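Local atomic coordinates of MJ fibrillarin homologue (Methanocaldococcus jannaschii, PDB entry 1FBN), a protein that probably methylates the 2'-hydroxyl of riboses in rRNA and tRNA with S-adenosyl-L-methionine as methyl donor, at sites chosen by a guide RNA. Residues A[199-202]-A[206-209]; A[211-214]-A[219-222]. One frame throughout, in Å; residues are numbered along the deposited sequence.

Contact 1: A[199-202]-A[206-209]; sequences ILEA and KIVD
Ile207, on the edge strand 205-212, packs against two consecutive residues of helix 189-203, Leu200 and Glu201, just after the chain has turned from that helix into the strand. Its CB points toward the helix and lies 4.2 Å from Glu201 OE2. The next atom, CG1, is set anti to the carbonyl carbon (chi1 -55°), which swings it beside the backbone N and against the Glu201 side chain: it touches Glu201 CG at 3.8 Å and has Glu201 OE2 at 3.9 Å. The tip, CD1, turns to the other residue and meets CD1 of Leu200 at 4.3 Å, two methyl groups in loose apolar contact. The beta-branched isoleucine suits this place on a strand, since its longer branch can serve both neighbours.

Glu201 runs extended beyond CG and crosses the Ile207 side chain at about a right angle. CG gives the apolar touch; the exposed carboxylate still brings OE2 alongside Ile207 CG1, with OE1 turned away from it. Leu200, by contrast, is buried and continues inward to Ala157 and Leu160 of helix 156-167 and Ile176 of strand 172-179. Further along the strand, Val208 and Asp209 both face Val224 in a classic beta bulge. The contact thus joins the helix to the sheet edge of a Rossmann-like methyltransferase fold.

No hydrogen bond spans the two segments, and the amide N of Ile207, buried here, has no partner in the model. Cohesion across this small interface therefore rests on van der Waals packing and exclusion of water from aliphatic groups.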
# COMPACT_ATOMS: atom_id res chain seq x y z
N ILE A 199 -19.70 -1.75 5.55
CA ILE A 199 -19.22 -0.87 6.62
C ILE A 199 -18.45 0.31 6.02
O ILE A 199 -18.65 1.46 6.43
CB ILE A 199 -18.30 -1.63 7.62
CG1 ILE A 199 -19.14 -2.61 8.44
CG2 ILE A 199 -17.56 -0.65 8.52
CD1 ILE A 199 -18.33 -3.44 9.42
N LEU A 200 -17.59 0.03 5.05
CA LEU A 200 -16.81 1.07 4.39
C LEU A 200 -17.70 2.05 3.64
O LEU A 200 -17.50 3.26 3.71
CB LEU A 200 -15.78 0.46 3.44
CG LEU A 200 -14.64 -0.32 4.10
CD1 LEU A 200 -13.78 -0.98 3.03
CD2 LEU A 200 -13.80 0.61 4.97
N GLU A 201 -18.70 1.52 2.92
CA GLU A 201 -19.62 2.35 2.15
C GLU A 201 -20.47 3.21 3.08
O GLU A 201 -20.69 4.39 2.80
CB GLU A 201 -20.49 1.49 1.22
CG GLU A 201 -19.67 0.81 0.13
CD GLU A 201 -20.51 0.03 -0.87
OE1 GLU A 201 -21.31 -0.84 -0.45
OE2 GLU A 201 -20.34 0.27 -2.09
N ALA A 202 -20.91 2.63 4.19
CA ALA A 202 -21.71 3.35 5.18
C ALA A 202 -20.84 4.43 5.83
O ALA A 202 -21.34 5.48 6.25
CB ALA A 202 -22.23 2.39 6.23
N LYS A 206 -16.91 5.01 -1.62
CA LYS A 206 -17.59 4.47 -2.79
C LYS A 206 -16.55 3.49 -3.31
O LYS A 206 -15.46 3.89 -3.73
CB LYS A 206 -17.88 5.56 -3.83
CG LYS A 206 -18.57 5.03 -5.09
CD LYS A 206 -18.95 6.16 -6.04
CE LYS A 206 -19.41 5.64 -7.40
NZ LYS A 206 -20.71 4.91 -7.34
N ILE A 207 -16.84 2.20 -3.21
CA ILE A 207 -15.90 1.16 -3.65
C ILE A 207 -15.73 1.12 -5.16
O ILE A 207 -16.69 0.84 -5.90
CB ILE A 207 -16.32 -0.23 -3.11
CG1 ILE A 207 -16.48 -0.19 -1.58
CG2 ILE A 207 -15.30 -1.29 -3.53
CD1 ILE A 207 -15.22 0.23 -0.81
N VAL A 208 -14.51 1.39 -5.62
CA VAL A 208 -14.19 1.41 -7.05
C VAL A 208 -13.34 0.25 -7.55
O VAL A 208 -13.16 0.09 -8.76
CB VAL A 208 -13.55 2.77 -7.49
CG1 VAL A 208 -14.55 3.91 -7.28
CG2 VAL A 208 -12.26 3.03 -6.72
N ASP A 209 -12.79 -0.54 -6.63
CA ASP A 209 -11.98 -1.70 -7.01
C ASP A 209 -11.97 -2.70 -5.86
O ASP A 209 -12.12 -2.34 -4.69
CB ASP A 209 -10.55 -1.29 -7.38
CG ASP A 209 -9.92 -2.22 -8.43
OD1 ASP A 209 -10.32 -3.41 -8.51
OD2 ASP A 209 -9.03 -1.77 -9.17

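Contact 2: A[211-214]-A[219-222]; sequences VDIE and DHVM
The imidazole of His220 and the carboxylate of Asp212 are the flat groups where strands 205-212 and 220-227 meet in an antiparallel beta hairpin. CD1 of Ile213 approaches the ring obliquely, and the closer packing is on the stem, with Ile213 CG1 3.6 Å from His220 CB. The ring itself leads away from 211-214: its ND1 is bonded to Lys218 O, and Lys58 of helix 58-64 touches the side chain. The Asp212 carboxylate, its CG anti to the backbone N (chi1 -176°), leans forward along its own chain, beside its carbonyl carbon, where OD1 accepts a weak bond from Glu214 N. A short side chain with an acceptor at its end suits this place.

Val211 and Met222, present as selenomethionine, form the hydrogen-bonded pair; Val211 N gives to Met222 O at 2.9 Å, and Met222 N returns the bond to Val211 O. Both side chains leave on one face of the sheet, Met222 against Ala62 of helix 58-64 and Val211 against Lys65 and Leu67, so that apolar side chains are buried beneath helix and loop. Val221, paired with Asp212 without hydrogen bonds, turns to the other face and meets Phe193. Beyond it, Ile213 N gives a weak hydrogen bond to His220 O, at 3.3 Å. Water then continues the link, donating to Asp212 OD1 at 2.7 Å while accepting from His220 N at 2.9 Å.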
# COMPACT_ATOMS: atom_id res chain seq x y z
N VAL A 211 -9.86 -6.54 -5.27
CA VAL A 211 -8.97 -7.56 -5.80
C VAL A 211 -8.66 -8.70 -4.83
O VAL A 211 -8.14 -8.48 -3.73
CB VAL A 211 -7.61 -6.94 -6.25
CG1 VAL A 211 -6.75 -7.98 -6.96
CG2 VAL A 211 -7.83 -5.75 -7.16
N ASP A 212 -8.98 -9.92 -5.25
CA ASP A 212 -8.69 -11.11 -4.47
C ASP A 212 -7.22 -11.42 -4.77
O ASP A 212 -6.87 -11.75 -5.90
CB ASP A 212 -9.58 -12.28 -4.91
CG ASP A 212 -9.40 -13.53 -4.06
OD1 ASP A 212 -8.52 -13.55 -3.17
OD2 ASP A 212 -10.15 -14.51 -4.27
N ILE A 213 -6.35 -11.25 -3.77
CA ILE A 213 -4.93 -11.51 -3.95
C ILE A 213 -4.59 -12.97 -3.61
O ILE A 213 -3.45 -13.31 -3.29
CB ILE A 213 -4.08 -10.52 -3.12
CG1 ILE A 213 -4.40 -10.65 -1.63
CG2 ILE A 213 -4.40 -9.10 -3.56
CD1 ILE A 213 -3.49 -9.82 -0.74
N GLU A 214 -5.62 -13.80 -3.79
CA GLU A 214 -5.65 -15.25 -3.54
C GLU A 214 -4.41 -16.13 -3.51
O GLU A 214 -4.18 -16.82 -2.51
CB GLU A 214 -6.72 -15.88 -4.45
CG GLU A 214 -6.68 -17.40 -4.59
CD GLU A 214 -6.28 -17.83 -5.99
OE1 GLU A 214 -6.90 -17.35 -6.97
OE2 GLU A 214 -5.34 -18.65 -6.12
N ASP A 219 -7.58 -15.70 1.53
CA ASP A 219 -8.71 -14.99 2.12
C ASP A 219 -8.38 -13.54 2.47
O ASP A 219 -8.69 -13.05 3.56
CB ASP A 219 -9.30 -15.75 3.31
CG ASP A 219 -10.00 -17.03 2.89
OD1 ASP A 219 -10.75 -17.00 1.89
OD2 ASP A 219 -9.80 -18.07 3.56
N HIS A 220 -7.72 -12.87 1.52
CA HIS A 220 -7.33 -11.46 1.62
C HIS A 220 -7.87 -10.76 0.38
O HIS A 220 -7.73 -11.28 -0.74
CB HIS A 220 -5.80 -11.31 1.62
CG HIS A 220 -5.16 -11.45 2.96
ND1 HIS A 220 -5.06 -12.66 3.62
CD2 HIS A 220 -4.53 -10.55 3.74
CE1 HIS A 220 -4.40 -12.49 4.74
NE2 HIS A 220 -4.06 -11.22 4.85
N VAL A 221 -8.46 -9.59 0.57
CA VAL A 221 -9.00 -8.80 -0.53
C VAL A 221 -8.60 -7.33 -0.38
O VAL A 221 -8.71 -6.77 0.71
CB VAL A 221 -10.55 -8.87 -0.60
CG1 VAL A 221 -11.09 -7.87 -1.61
CG2 VAL A 221 -11.00 -10.27 -0.97
N MSE A 222 -8.10 -6.74 -1.46
CA MSE A 222 -7.70 -5.34 -1.46
C MSE A 222 -8.90 -4.50 -1.94
O MSE A 222 -9.41 -4.70 -3.04
CB MSE A 222 -6.50 -5.11 -2.40
CG MSE A 222 -6.00 -3.66 -2.51
SE MSE A 222 -5.18 -3.01 -1.03
CE MSE A 222 -3.54 -3.59 -1.30
O HOH W 1 -7.43 -14.52 -0.89

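In the fold
Contacts 1 and 2 follow one another along the chain, the first closing before the second opens, and their centres are 16 Å apart. Both use strand 205-212, the outermost strand at one end of the seven-stranded mixed sheet. Contact 1 ties its beginning to the preceding helix 189-203, whereas contact 2 ties its end to strand 220-227, which lies between it and strand 172-179. Together they trace the helix and antiparallel hairpin that complete the methyltransferase fold. Contact 2 lies nearer the predicted S-adenosyl-L-methionine site, with the His220 side chain about 6 Å from that of Asp150; contact 1 is structural packing at the sheet edge.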